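Long-range contacts in two-domain protein containing predicted PHP-like metal-dependent phosphoesterase (Bacteroides vulgatus ATCC 8482, PDB 3E38), which binds three zinc ions and is probably a metal-dependent phosphoesterase of the PHP family, perhaps acting on nucleic acids: residues 28-33 against 54-59; 186-191 against 228-233; 215-220 against 234-239; 259-264 against 271-276; 277-282 against 302-307. All coordinates share one frame; numbering follows the deposited sequence.

Contact 1: residues 28-33 against 54-59; sequences VFSDGL and TEHIEY. With ZN (zinc ion), chain J.
Asp-31 and His-56 meet at a zinc ion that both of them bind. The carboxylate reaches the metal unevenly, OD2 of Asp-31 at 1.8 Å from the zinc and OD1 at 2.5 Å, while NE2 of His-56 sits 2.1 Å from it. Carboxylate and imidazole planes stand 76° apart, and OD1 of Asp-31 lies in the plane of the His-56 ring, 3.0 Å from its CD2. His-196 is the third protein ligand of this zinc. Away from its carboxylate, CB of Asp-31 packs against the Tyr-59 ring, 3.6 Å from CE2. One residue back, Ser-30 turns toward strand 50-56: its OG, held between backbone N and carbonyl carbon (chi1 47°), donates to OE1 of Glu-55 over 2.6 Å, on the anti side of that carboxylate. CB of Ser-30 rests 3.5 Å from N of His-56. Further out, Ser-27 and Ser-73 hold OE2 of Glu-55, Thr-95 bonds ND1 of His-56, and His-26, a ligand of a neighbouring zinc, bonds OG of Ser-30. Buried Glu-55 and Ser-30 thus tie the loop to the strand, and the bond between Thr-95 and ND1 probably fixes how the imidazole presents NE2 to the metal, consistent with the multinuclear zinc site of a PHP-like phosphoesterase.

Contact 2: residues 186-191 against 228-233; sequences NLTMIG and EALDNR
Arg-233 and Asn-186 cross at about a right angle, the amide oxygen OD1 of Asn-186 lying over one face of the guanidinium. That oxygen is 3.0 Å from CD of Arg-233 and close to NE, but the angle there is too poor for a hydrogen bond; amide and guanidinium planes are 38° apart. The edge of the guanidinium is used instead by a water, which accepts from NH1 of Arg-233 and donates to O of Asn-186. Thr-188 crosses the arginine obliquely, its OG1 3.3 Å from CG of Arg-233. Because OG1 is anti to the carbonyl carbon (chi1 -59°), it also reaches the helix end and donates to O of Leu-230 at 2.7 Å, in the carbonyl plane. This carbonyl belongs to a Schellman motif that ends helix 223-231, with Arg-233, at positive phi, as the C-prime residue; N of Arg-233 bonds weakly to the same O of Leu-230. The threonine hydroxyl therefore ties strand 188-192 of the large mixed sheet to the helix terminus. Further along the strand, Ile-190 and Leu-230 cross at about a right angle, CD1 of Ile-190 4.1 Å from CD2 of Leu-230. Phe-23, Phe-107 and Phe-132 also pack on Leu-230. A second water joins N of selenomethionine Met-189 to O of Arg-233.

Contact 3: residues 215-220 against 234-239; sequences FVFAKE and RTAAYF
Strands 215-218 and 235-239 run antiparallel at 159°, with Phe-215 and Ala-236 as a hydrogen-bonded pair and Val-216 and Thr-235 as a non-hydrogen-bonded one. N of Phe-215 donates to O of Ala-236 at 2.7 Å, and N of Phe-217 to O of Arg-234 at 2.9 Å. The ladder is lengthened by a side chain: NH1 of Arg-234 approaches O of Phe-217 nearly along the C=O axis at 2.9 Å, the oxygen lying in the guanidinium plane, while Glu-228 forms a salt bridge with NH2. CG of Arg-234 passes 3.8 Å from CB of Phe-217. The Phe-217 ring lies obliquely by the other backbone, its CD2 3.4 Å from O of Arg-234 and its CE2 near C of Thr-235. At the other end Tyr-238 has CG anti to the backbone N (chi1 -176°); its CB sits over one face of the Phe-215 ring, offset toward the rim, and its CD2 comes within 3.6 Å of CZ of Phe-215. Leu-243 of strand 242-244 packs on Phe-215, Ala-236 and Tyr-238, helix 223-231 lies against Val-216 and Thr-235, and strand 17-22 borders strand 213-218 in the sheet.

Contact 4: residues 259-264 against 271-276; sequences KIEEVS and TLSITN
Leu-272 reaches over to the neighbouring strand, toward Ile-260 and Glu-262. Its CB lies 3.7 Å from O of Glu-261; CG, anti to the carbonyl carbon (chi1 -59°), leads to the two methyls. Both CD1 and CD2 of Leu-272 lie 4.2 Å from CG2 of Ile-260, and CD2 also comes to 3.7 Å from CA of Glu-262. Ile-260 in turn lies side by side with Ile-274, both pointing the same way, and Ile-341 of strand 335-342 packs on all three apolar residues. On the other face, CG2 of Val-263 touches CB of Ser-273 at 3.7 Å. A water donates to O of Lys-259 and is hydrogen-bonded to the hydroxyls of Ser-273 and Thr-275. The register slips where O of Thr-271 accepts from two consecutive amides, N of Val-263 at 2.7 Å and N of Ser-264 at 3.2 Å. This is a classic beta bulge in the antiparallel hairpin of strands 258-265 and 269-276, whose face with Ile-260, Leu-272 and Ile-274 turns toward the second sheet of the Ig-like domain, as in a beta sandwich.

Contact 5: residues 277-282 against 302-307; sequences VTDLVL and KPHTRY
The His-304 ring has O of Thr-278 over the centre of one face, 3.0 Å above its plane, and Asp-279 at its edge. CG of His-304 is anti to the carbonyl carbon (chi1 -55°), which swings the ring to the Thr-278 carbonyl. NE2 of His-304 donates to OD1 of Asp-279 at 2.6 Å, the acceptor lying close to the ring plane, while the carboxylate itself is turned 81° from the ring and is met on its anti side. The backbone N of Gln-9 bonds OD2, the other oxygen of Asp-279. O of Thr-278 also takes a weak bond from N of His-304, at 3.2 Å. Pro-303 points toward the loop with its CB 3.2 Å from O of Thr-278 and its CG 3.4 Å from O of Asp-279; its CD packs against CB of Val-281 at 4.2 Å. Thr-278 closes an ST turn, OG1 accepting from N of Leu-280. In 302-307 itself, Pro-303 and His-304 are the corner residues of a type II beta turn from Lys-302 to Thr-305, His-304 at positive phi. A His-carboxylate hydrogen bond thus joins two loops of the Ig-like domain, far from the zinc site.

How the contacts relate
Contacts 1, 2 and 3 are buried and reach the same large mixed sheet, whereas contacts 4 and 5 belong to the Ig-like domain, the former at the surface and the latter partly buried. Only contact 1 includes a metal; its carboxylate and imidazole ligands contrast with the helix-end and water-mediated polar bonds of contact 2, the backbone ladders of contacts 3 and 4, and the His-carboxylate bond and proline packing between loops in contact 5. Contacts 2 and 3 interlock: helix 223-231 links the two strands of contact 3 along the chain, and Met-189 O probably bonds Thr-235 OG1. Contacts 4 and 5 share the pairing of strands 269-276 and 306-313. Tyr-238 of contact 3 packs on Leu-280 of contact 5, bringing the mixed sheet against the Ig-like domain.

Contact 1: residues 28-33 against 54-59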
# COMPACT_ATOMS: atom_id res chain seq x y z
N VAL B 28 16.23 -21.64 -10.56
CA VAL B 28 17.17 -22.44 -9.79
C VAL B 28 18.05 -23.36 -10.69
O VAL B 28 18.92 -24.09 -10.19
CB VAL B 28 16.39 -23.37 -8.76
CG1 VAL B 28 15.82 -22.55 -7.61
CG2 VAL B 28 15.34 -24.19 -9.46
N PHE B 29 17.78 -23.33 -11.99
CA PHE B 29 18.46 -24.17 -12.99
C PHE B 29 19.74 -23.46 -13.42
O PHE B 29 20.56 -24.00 -14.14
CB PHE B 29 17.52 -24.60 -14.12
CG PHE B 29 16.62 -25.77 -13.73
CD1 PHE B 29 15.44 -25.57 -13.04
CD2 PHE B 29 16.93 -27.05 -14.09
CE1 PHE B 29 14.65 -26.63 -12.66
CE2 PHE B 29 16.16 -28.13 -13.70
CZ PHE B 29 14.99 -27.91 -13.00
N SER B 30 19.88 -22.23 -12.92
CA SER B 30 21.18 -21.51 -12.91
C SER B 30 21.30 -20.93 -11.51
O SER B 30 21.27 -21.69 -10.55
CB SER B 30 21.41 -20.43 -14.01
OG SER B 30 20.33 -19.55 -14.18
N ASP B 31 21.36 -19.61 -11.42
CA ASP B 31 21.58 -18.88 -10.13
C ASP B 31 20.33 -18.17 -9.62
O ASP B 31 20.35 -17.45 -8.66
CB ASP B 31 22.79 -17.91 -10.21
CG ASP B 31 22.59 -16.77 -11.21
OD1 ASP B 31 21.69 -16.91 -12.03
OD2 ASP B 31 23.36 -15.75 -11.21
N GLY B 32 19.24 -18.39 -10.31
CA GLY B 32 17.94 -17.91 -9.87
C GLY B 32 17.48 -18.63 -8.60
O GLY B 32 18.02 -19.67 -8.24
N LEU B 33 16.42 -18.13 -7.98
CA LEU B 33 16.00 -18.67 -6.67
C LEU B 33 14.61 -19.23 -6.61
O LEU B 33 14.14 -19.59 -5.54
CB LEU B 33 16.16 -17.59 -5.58
CG LEU B 33 17.59 -17.25 -5.15
CD1 LEU B 33 17.57 -15.95 -4.42
CD2 LEU B 33 18.26 -18.40 -4.29
N THR B 54 16.38 -17.21 -19.38
CA THR B 54 17.71 -17.23 -19.94
C THR B 54 18.75 -17.60 -18.91
O THR B 54 19.48 -16.76 -18.42
CB THR B 54 18.06 -15.86 -20.53
OG1 THR B 54 18.19 -14.90 -19.47
CG2 THR B 54 17.01 -15.42 -21.53
N GLU B 55 18.85 -18.89 -18.65
CA GLU B 55 19.80 -19.44 -17.68
C GLU B 55 21.24 -19.22 -18.16
O GLU B 55 21.56 -19.15 -19.35
CB GLU B 55 19.60 -20.93 -17.40
CG GLU B 55 18.16 -21.47 -17.12
CD GLU B 55 17.46 -20.96 -15.88
OE1 GLU B 55 18.00 -20.13 -15.12
OE2 GLU B 55 16.31 -21.43 -15.66
N HIS B 56 22.12 -19.07 -17.18
CA HIS B 56 23.54 -18.99 -17.45
C HIS B 56 23.92 -20.35 -18.00
O HIS B 56 23.49 -21.40 -17.49
CB HIS B 56 24.39 -18.76 -16.19
CG HIS B 56 24.19 -17.44 -15.54
ND1 HIS B 56 24.75 -16.28 -16.04
CD2 HIS B 56 23.54 -17.08 -14.42
CE1 HIS B 56 24.42 -15.26 -15.27
NE2 HIS B 56 23.67 -15.72 -14.28
N ILE B 57 24.75 -20.31 -19.03
CA ILE B 57 25.29 -21.50 -19.62
C ILE B 57 26.42 -21.96 -18.71
O ILE B 57 26.44 -23.10 -18.25
CB ILE B 57 25.85 -21.26 -21.08
CG1 ILE B 57 24.68 -21.00 -22.06
CG2 ILE B 57 26.75 -22.43 -21.52
CD1 ILE B 57 23.78 -22.22 -22.34
N GLU B 58 27.31 -21.01 -18.39
CA GLU B 58 28.56 -21.33 -17.67
C GLU B 58 28.44 -21.34 -16.15
O GLU B 58 29.25 -21.93 -15.47
CB GLU B 58 29.69 -20.36 -18.06
CG GLU B 58 30.02 -20.33 -19.54
CD GLU B 58 29.08 -19.46 -20.34
OE1 GLU B 58 28.05 -19.06 -19.77
OE2 GLU B 58 29.38 -19.17 -21.51
N TYR B 59 27.40 -20.71 -15.63
CA TYR B 59 27.25 -20.60 -14.19
C TYR B 59 25.97 -21.21 -13.66
O TYR B 59 24.89 -20.65 -13.77
CB TYR B 59 27.33 -19.13 -13.82
CG TYR B 59 27.32 -18.84 -12.34
CD1 TYR B 59 28.30 -19.38 -11.52
CD2 TYR B 59 26.36 -17.99 -11.77
CE1 TYR B 59 28.33 -19.10 -10.17
CE2 TYR B 59 26.38 -17.69 -10.41
CZ TYR B 59 27.37 -18.27 -9.62
OH TYR B 59 27.44 -18.04 -8.27
ZN ZN J . 22.80 -14.73 -12.59

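Contact 2: residues 186-191 against 228-233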
# COMPACT_ATOMS: atom_id res chain seq x y z
N ASN B 186 22.84 1.37 -34.72
CA ASN B 186 21.53 0.92 -35.20
C ASN B 186 21.03 -0.38 -34.56
O ASN B 186 20.59 -1.30 -35.26
CB ASN B 186 21.57 0.73 -36.72
CG ASN B 186 20.18 0.68 -37.32
OD1 ASN B 186 19.21 1.15 -36.73
ND2 ASN B 186 20.07 0.10 -38.50
N LEU B 187 21.10 -0.44 -33.24
CA LEU B 187 20.71 -1.63 -32.53
C LEU B 187 19.41 -1.44 -31.79
O LEU B 187 18.91 -0.33 -31.58
CB LEU B 187 21.80 -2.04 -31.53
CG LEU B 187 23.21 -2.22 -32.11
CD1 LEU B 187 24.28 -2.07 -31.08
CD2 LEU B 187 23.33 -3.58 -32.77
N THR B 188 18.89 -2.59 -31.37
CA THR B 188 17.63 -2.67 -30.61
C THR B 188 17.87 -2.40 -29.14
O THR B 188 18.67 -3.07 -28.53
CB THR B 188 16.99 -4.02 -30.80
OG1 THR B 188 16.76 -4.17 -32.20
CG2 THR B 188 15.67 -4.16 -30.02
N MSE B 189 17.19 -1.37 -28.60
CA MSE B 189 17.29 -1.04 -27.17
C MSE B 189 16.39 -1.99 -26.41
O MSE B 189 15.22 -2.15 -26.74
CB MSE B 189 16.87 0.40 -26.88
CG MSE B 189 17.71 1.41 -27.64
SE MSE B 189 17.19 3.15 -27.11
CE MSE B 189 17.97 4.12 -28.69
N ILE B 190 17.01 -2.62 -25.43
CA ILE B 190 16.40 -3.65 -24.60
C ILE B 190 16.32 -3.30 -23.12
O ILE B 190 17.19 -2.69 -22.55
CB ILE B 190 17.15 -5.00 -24.69
CG1 ILE B 190 17.13 -5.58 -26.09
CG2 ILE B 190 16.48 -6.06 -23.75
CD1 ILE B 190 15.76 -6.09 -26.52
N GLY B 191 15.26 -3.78 -22.49
CA GLY B 191 15.16 -3.61 -21.05
C GLY B 191 14.60 -4.84 -20.38
O GLY B 191 13.54 -5.35 -20.76
N GLU B 228 10.27 -10.15 -35.30
CA GLU B 228 10.30 -9.15 -36.41
C GLU B 228 10.42 -7.71 -35.86
O GLU B 228 11.16 -6.85 -36.38
CB GLU B 228 9.09 -9.31 -37.36
CG GLU B 228 9.07 -8.31 -38.53
CD GLU B 228 8.47 -6.96 -38.18
OE1 GLU B 228 7.76 -6.86 -37.14
OE2 GLU B 228 8.67 -6.01 -38.97
N ALA B 229 9.75 -7.50 -34.74
CA ALA B 229 9.84 -6.21 -34.03
C ALA B 229 11.29 -5.97 -33.59
O ALA B 229 11.88 -4.89 -33.82
CB ALA B 229 8.93 -6.20 -32.81
N LEU B 230 11.86 -7.00 -32.98
CA LEU B 230 13.22 -6.90 -32.45
C LEU B 230 14.21 -6.71 -33.56
O LEU B 230 15.20 -6.01 -33.40
CB LEU B 230 13.65 -8.12 -31.62
CG LEU B 230 12.87 -8.45 -30.35
CD1 LEU B 230 13.32 -9.80 -29.75
CD2 LEU B 230 13.02 -7.33 -29.35
N ASP B 231 13.93 -7.33 -34.69
CA ASP B 231 14.87 -7.28 -35.81
C ASP B 231 14.92 -5.91 -36.37
O ASP B 231 15.93 -5.47 -36.98
CB ASP B 231 14.49 -8.25 -36.94
CG ASP B 231 14.79 -9.69 -36.60
OD1 ASP B 231 15.57 -9.93 -35.67
OD2 ASP B 231 14.26 -10.57 -37.30
N ASN B 232 13.82 -5.23 -36.16
CA ASN B 232 13.58 -3.91 -36.74
C ASN B 232 13.63 -2.79 -35.73
O ASN B 232 13.19 -1.69 -36.00
CB ASN B 232 12.26 -3.94 -37.49
CG ASN B 232 12.35 -4.73 -38.78
OD1 ASN B 232 13.10 -4.35 -39.70
ND2 ASN B 232 11.58 -5.81 -38.89
N ARG B 233 14.15 -3.13 -34.55
CA ARG B 233 14.34 -2.23 -33.40
C ARG B 233 13.10 -1.49 -32.90
O ARG B 233 13.18 -0.38 -32.36
CB ARG B 233 15.40 -1.20 -33.76
CG ARG B 233 16.61 -1.81 -34.46
CD ARG B 233 17.32 -0.72 -35.26
NE ARG B 233 16.40 -0.14 -36.25
CZ ARG B 233 16.21 -0.60 -37.49
NH1 ARG B 233 16.88 -1.66 -37.94
NH2 ARG B 233 15.35 0.01 -38.30
O HOH W 1 18.72 -3.30 -36.31
O HOH W 2 15.28 0.06 -30.29

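Contact 3: residues 215-220 against 234-239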
# COMPACT_ATOMS: atom_id res chain seq x y z
N PHE B 215 8.94 -2.78 -24.08
CA PHE B 215 7.76 -2.64 -24.91
C PHE B 215 8.18 -3.00 -26.34
O PHE B 215 9.13 -2.39 -26.91
CB PHE B 215 7.16 -1.22 -24.90
CG PHE B 215 6.57 -0.81 -23.60
CD1 PHE B 215 6.26 -1.76 -22.64
CD2 PHE B 215 6.20 0.52 -23.38
CE1 PHE B 215 5.70 -1.39 -21.43
CE2 PHE B 215 5.62 0.90 -22.17
CZ PHE B 215 5.37 -0.05 -21.20
N VAL B 216 7.48 -4.00 -26.89
CA VAL B 216 7.72 -4.47 -28.26
C VAL B 216 6.50 -4.18 -29.15
O VAL B 216 5.38 -4.65 -28.88
CB VAL B 216 8.08 -5.99 -28.32
CG1 VAL B 216 8.49 -6.43 -29.74
CG2 VAL B 216 9.23 -6.33 -27.34
N PHE B 217 6.73 -3.43 -30.22
CA PHE B 217 5.66 -3.05 -31.15
C PHE B 217 5.63 -3.99 -32.34
O PHE B 217 6.30 -3.81 -33.37
CB PHE B 217 5.79 -1.59 -31.56
CG PHE B 217 6.02 -0.67 -30.41
CD1 PHE B 217 4.99 -0.30 -29.57
CD2 PHE B 217 7.29 -0.19 -30.13
CE1 PHE B 217 5.21 0.54 -28.50
CE2 PHE B 217 7.50 0.64 -29.08
CZ PHE B 217 6.46 1.00 -28.26
N ALA B 218 4.80 -5.00 -32.15
CA ALA B 218 4.66 -6.15 -33.03
C ALA B 218 3.45 -6.06 -33.93
O ALA B 218 2.47 -5.42 -33.59
CB ALA B 218 4.60 -7.46 -32.15
N LYS B 219 3.54 -6.70 -35.09
CA LYS B 219 2.47 -6.70 -36.08
C LYS B 219 1.50 -7.78 -35.68
O LYS B 219 0.36 -7.84 -36.14
CB LYS B 219 3.00 -6.96 -37.49
CG LYS B 219 3.86 -5.85 -38.10
CD LYS B 219 4.52 -6.28 -39.42
N GLU B 220 1.98 -8.65 -34.80
CA GLU B 220 1.13 -9.73 -34.25
C GLU B 220 1.70 -10.29 -32.98
O GLU B 220 2.89 -10.24 -32.77
CB GLU B 220 0.89 -10.88 -35.24
CG GLU B 220 2.11 -11.77 -35.50
CD GLU B 220 1.82 -12.93 -36.46
OE1 GLU B 220 0.93 -12.75 -37.33
OE2 GLU B 220 2.48 -13.99 -36.35
N ARG B 234 11.97 -2.14 -33.07
CA ARG B 234 10.65 -1.60 -32.71
C ARG B 234 10.31 -1.97 -31.28
O ARG B 234 9.41 -2.76 -30.96
CB ARG B 234 9.60 -2.07 -33.72
CG ARG B 234 8.62 -0.97 -34.05
CD ARG B 234 7.57 -1.39 -35.05
NE ARG B 234 8.13 -1.86 -36.32
CZ ARG B 234 8.12 -3.12 -36.73
NH1 ARG B 234 7.59 -4.08 -35.98
NH2 ARG B 234 8.63 -3.42 -37.91
N THR B 235 11.12 -1.34 -30.44
CA THR B 235 11.12 -1.47 -28.97
C THR B 235 11.33 -0.14 -28.27
O THR B 235 11.76 0.87 -28.85
CB THR B 235 12.30 -2.36 -28.47
OG1 THR B 235 13.56 -1.71 -28.80
CG2 THR B 235 12.29 -3.78 -29.13
N ALA B 236 11.05 -0.20 -26.98
CA ALA B 236 11.34 0.86 -26.00
C ALA B 236 11.49 0.19 -24.66
O ALA B 236 10.71 -0.71 -24.32
CB ALA B 236 10.24 1.93 -25.94
N ALA B 237 12.52 0.58 -23.94
CA ALA B 237 12.75 0.08 -22.58
C ALA B 237 11.99 0.93 -21.51
O ALA B 237 12.02 2.14 -21.48
CB ALA B 237 14.25 0.00 -22.26
N TYR B 238 11.30 0.21 -20.66
CA TYR B 238 10.51 0.75 -19.58
C TYR B 238 11.16 0.40 -18.27
O TYR B 238 11.18 -0.74 -17.84
CB TYR B 238 9.12 0.16 -19.64
CG TYR B 238 8.15 0.72 -18.62
CD1 TYR B 238 8.17 2.05 -18.24
CD2 TYR B 238 7.14 -0.09 -18.10
CE1 TYR B 238 7.28 2.53 -17.33
CE2 TYR B 238 6.25 0.40 -17.22
CZ TYR B 238 6.30 1.70 -16.83
OH TYR B 238 5.35 2.19 -15.92
N PHE B 239 11.66 1.45 -17.66
CA PHE B 239 12.50 1.40 -16.49
C PHE B 239 12.08 2.41 -15.47
O PHE B 239 12.20 3.62 -15.69
CB PHE B 239 13.93 1.74 -16.95
CG PHE B 239 14.90 1.92 -15.83
CD1 PHE B 239 15.46 0.81 -15.20
CD2 PHE B 239 15.23 3.17 -15.37
CE1 PHE B 239 16.31 0.97 -14.17
CE2 PHE B 239 16.11 3.32 -14.34
CZ PHE B 239 16.66 2.21 -13.75

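Contact 4: residues 259-264 against 271-276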
# COMPACT_ATOMS: atom_id res chain seq x y z
N LYS B 259 -4.71 12.57 -24.14
CA LYS B 259 -5.85 13.04 -24.89
C LYS B 259 -5.98 14.51 -24.59
O LYS B 259 -6.38 14.89 -23.51
CB LYS B 259 -7.11 12.27 -24.52
CG LYS B 259 -8.37 12.77 -25.24
CD LYS B 259 -9.54 11.80 -25.05
CE LYS B 259 -9.91 11.59 -23.57
NZ LYS B 259 -11.07 10.67 -23.36
N ILE B 260 -5.58 15.32 -25.54
CA ILE B 260 -5.64 16.77 -25.43
C ILE B 260 -6.87 17.29 -26.13
O ILE B 260 -7.12 17.00 -27.28
CB ILE B 260 -4.43 17.42 -26.13
CG1 ILE B 260 -3.13 16.89 -25.54
CG2 ILE B 260 -4.52 18.95 -26.03
CD1 ILE B 260 -1.94 17.06 -26.44
N GLU B 261 -7.64 18.08 -25.41
CA GLU B 261 -8.83 18.72 -25.98
C GLU B 261 -8.94 20.19 -25.54
O GLU B 261 -8.73 20.53 -24.39
CB GLU B 261 -10.10 18.00 -25.55
CG GLU B 261 -10.19 16.53 -25.86
CD GLU B 261 -11.46 15.93 -25.25
OE1 GLU B 261 -12.32 16.71 -24.79
OE2 GLU B 261 -11.61 14.69 -25.22
N GLU B 262 -9.27 21.03 -26.51
CA GLU B 262 -9.53 22.45 -26.28
C GLU B 262 -10.92 22.57 -25.68
O GLU B 262 -11.90 22.32 -26.35
CB GLU B 262 -9.42 23.29 -27.57
CG GLU B 262 -9.84 24.77 -27.40
CD GLU B 262 -9.50 25.68 -28.59
OE1 GLU B 262 -8.47 25.45 -29.26
OE2 GLU B 262 -10.25 26.64 -28.85
N VAL B 263 -10.97 22.92 -24.40
CA VAL B 263 -12.22 23.07 -23.66
C VAL B 263 -12.85 24.42 -23.94
O VAL B 263 -14.07 24.60 -23.88
CB VAL B 263 -11.99 23.07 -22.13
CG1 VAL B 263 -13.28 23.44 -21.42
CG2 VAL B 263 -11.46 21.75 -21.65
N SER B 264 -11.97 25.35 -24.27
CA SER B 264 -12.33 26.76 -24.41
C SER B 264 -11.24 27.63 -24.99
O SER B 264 -10.07 27.26 -25.11
CB SER B 264 -12.67 27.29 -23.02
OG SER B 264 -12.97 28.67 -23.05
N THR B 271 -8.00 27.19 -23.01
CA THR B 271 -8.11 26.22 -21.93
C THR B 271 -8.18 24.83 -22.52
O THR B 271 -9.02 24.54 -23.37
CB THR B 271 -9.33 26.48 -21.06
OG1 THR B 271 -9.10 27.70 -20.35
CG2 THR B 271 -9.54 25.36 -20.05
N LEU B 272 -7.23 23.99 -22.10
CA LEU B 272 -7.15 22.60 -22.54
C LEU B 272 -7.50 21.63 -21.42
O LEU B 272 -7.51 21.96 -20.25
CB LEU B 272 -5.73 22.25 -23.02
CG LEU B 272 -5.10 23.05 -24.17
CD1 LEU B 272 -3.63 22.65 -24.37
CD2 LEU B 272 -5.90 22.83 -25.44
N SER B 273 -7.85 20.42 -21.82
CA SER B 273 -7.99 19.35 -20.84
C SER B 273 -7.12 18.23 -21.35
O SER B 273 -7.43 17.65 -22.40
CB SER B 273 -9.43 18.85 -20.63
OG SER B 273 -9.84 18.01 -21.71
N ILE B 274 -6.04 17.94 -20.64
CA ILE B 274 -5.12 16.86 -21.00
C ILE B 274 -5.24 15.68 -20.05
O ILE B 274 -5.14 15.80 -18.85
CB ILE B 274 -3.70 17.37 -20.99
CG1 ILE B 274 -3.63 18.64 -21.82
CG2 ILE B 274 -2.76 16.30 -21.52
CD1 ILE B 274 -2.28 19.25 -21.86
N THR B 275 -5.52 14.53 -20.61
CA THR B 275 -5.67 13.32 -19.82
C THR B 275 -4.66 12.28 -20.20
O THR B 275 -4.47 11.97 -21.38
CB THR B 275 -7.05 12.71 -20.03
OG1 THR B 275 -8.03 13.72 -19.79
CG2 THR B 275 -7.29 11.52 -19.10
N ASN B 276 -4.02 11.77 -19.16
CA ASN B 276 -3.08 10.67 -19.20
C ASN B 276 -3.95 9.43 -19.14
O ASN B 276 -4.61 9.15 -18.11
CB ASN B 276 -2.10 10.72 -18.03
CG ASN B 276 -0.93 9.76 -18.17
OD1 ASN B 276 -0.91 8.91 -19.04
ND2 ASN B 276 0.06 9.89 -17.26
O HOH W 3 -8.24 15.20 -21.78

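Contact 5: residues 277-282 against 302-307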
# COMPACT_ATOMS: atom_id res chain seq x y z
N VAL B 277 -3.98 8.71 -20.25
CA VAL B 277 -4.84 7.54 -20.37
C VAL B 277 -4.02 6.26 -20.14
O VAL B 277 -4.44 5.15 -20.46
CB VAL B 277 -5.57 7.54 -21.76
CG1 VAL B 277 -6.41 8.81 -21.94
CG2 VAL B 277 -4.60 7.43 -22.88
N THR B 278 -2.84 6.44 -19.56
CA THR B 278 -1.92 5.31 -19.31
C THR B 278 -1.61 5.08 -17.85
O THR B 278 -2.11 5.75 -16.96
CB THR B 278 -0.59 5.47 -20.05
OG1 THR B 278 0.22 6.44 -19.40
CG2 THR B 278 -0.83 5.94 -21.50
N ASP B 279 -0.81 4.05 -17.65
CA ASP B 279 -0.30 3.63 -16.34
C ASP B 279 1.05 4.32 -16.09
O ASP B 279 1.68 4.17 -15.04
CB ASP B 279 -0.08 2.11 -16.26
CG ASP B 279 -1.33 1.33 -15.99
OD1 ASP B 279 -2.35 1.93 -15.59
OD2 ASP B 279 -1.28 0.08 -16.15
N LEU B 280 1.45 5.11 -17.07
CA LEU B 280 2.72 5.79 -17.04
C LEU B 280 2.60 7.24 -16.66
O LEU B 280 1.86 8.01 -17.27
CB LEU B 280 3.39 5.79 -18.43
CG LEU B 280 3.55 4.54 -19.31
CD1 LEU B 280 4.57 4.82 -20.46
CD2 LEU B 280 3.99 3.41 -18.50
N VAL B 281 3.40 7.62 -15.69
CA VAL B 281 3.47 8.99 -15.27
C VAL B 281 4.25 9.69 -16.35
O VAL B 281 5.17 9.13 -16.94
CB VAL B 281 4.18 9.20 -13.95
CG1 VAL B 281 5.68 8.98 -14.15
CG2 VAL B 281 3.90 10.64 -13.45
N LEU B 282 3.85 10.92 -16.61
CA LEU B 282 4.43 11.74 -17.67
C LEU B 282 4.90 13.04 -17.07
O LEU B 282 4.19 13.67 -16.32
CB LEU B 282 3.40 11.98 -18.78
CG LEU B 282 2.79 10.70 -19.38
CD1 LEU B 282 1.43 10.94 -20.07
CD2 LEU B 282 3.81 10.00 -20.33
N LYS B 302 -0.02 12.41 -13.92
CA LYS B 302 -0.16 11.12 -13.30
C LYS B 302 -1.05 10.20 -14.11
O LYS B 302 -1.86 10.65 -14.94
CB LYS B 302 -0.72 11.27 -11.86
CG LYS B 302 0.33 11.79 -10.87
CD LYS B 302 -0.31 12.37 -9.64
CE LYS B 302 0.69 12.93 -8.62
NZ LYS B 302 1.18 11.95 -7.61
N PRO B 303 -0.92 8.88 -13.87
CA PRO B 303 -1.73 7.90 -14.59
C PRO B 303 -3.19 8.10 -14.37
O PRO B 303 -3.65 8.37 -13.26
CB PRO B 303 -1.28 6.57 -13.99
CG PRO B 303 0.16 6.83 -13.53
CD PRO B 303 0.16 8.25 -13.08
N HIS B 304 -3.89 7.97 -15.49
CA HIS B 304 -5.35 7.98 -15.56
C HIS B 304 -5.97 9.20 -14.90
O HIS B 304 -6.98 9.11 -14.25
CB HIS B 304 -5.89 6.69 -14.97
CG HIS B 304 -5.31 5.46 -15.62
ND1 HIS B 304 -5.59 5.11 -16.91
CD2 HIS B 304 -4.41 4.56 -15.16
CE1 HIS B 304 -4.89 4.03 -17.23
NE2 HIS B 304 -4.16 3.68 -16.19
N THR B 305 -5.31 10.33 -15.09
CA THR B 305 -5.74 11.60 -14.52
C THR B 305 -5.90 12.67 -15.56
O THR B 305 -5.05 12.83 -16.40
CB THR B 305 -4.70 12.07 -13.48
OG1 THR B 305 -4.53 11.03 -12.51
CG2 THR B 305 -5.13 13.37 -12.80
N ARG B 306 -7.00 13.41 -15.45
CA ARG B 306 -7.32 14.52 -16.37
C ARG B 306 -6.96 15.85 -15.76
O ARG B 306 -7.29 16.13 -14.63
CB ARG B 306 -8.82 14.54 -16.69
CG ARG B 306 -9.24 15.65 -17.68
CD ARG B 306 -10.74 15.71 -17.85
NE ARG B 306 -11.39 16.18 -16.62
CZ ARG B 306 -11.99 15.39 -15.72
NH1 ARG B 306 -12.05 14.08 -15.93
NH2 ARG B 306 -12.54 15.92 -14.61
N TYR B 307 -6.25 16.65 -16.53
CA TYR B 307 -5.86 17.98 -16.08
C TYR B 307 -6.43 19.08 -16.94
O TYR B 307 -6.58 18.92 -18.16
CB TYR B 307 -4.35 18.12 -16.12
CG TYR B 307 -3.64 17.15 -15.23
CD1 TYR B 307 -3.37 15.86 -15.66
CD2 TYR B 307 -3.25 17.53 -13.96
CE1 TYR B 307 -2.73 14.96 -14.83
CE2 TYR B 307 -2.61 16.64 -13.12
CZ TYR B 307 -2.35 15.36 -13.56
OH TYR B 307 -1.70 14.47 -12.74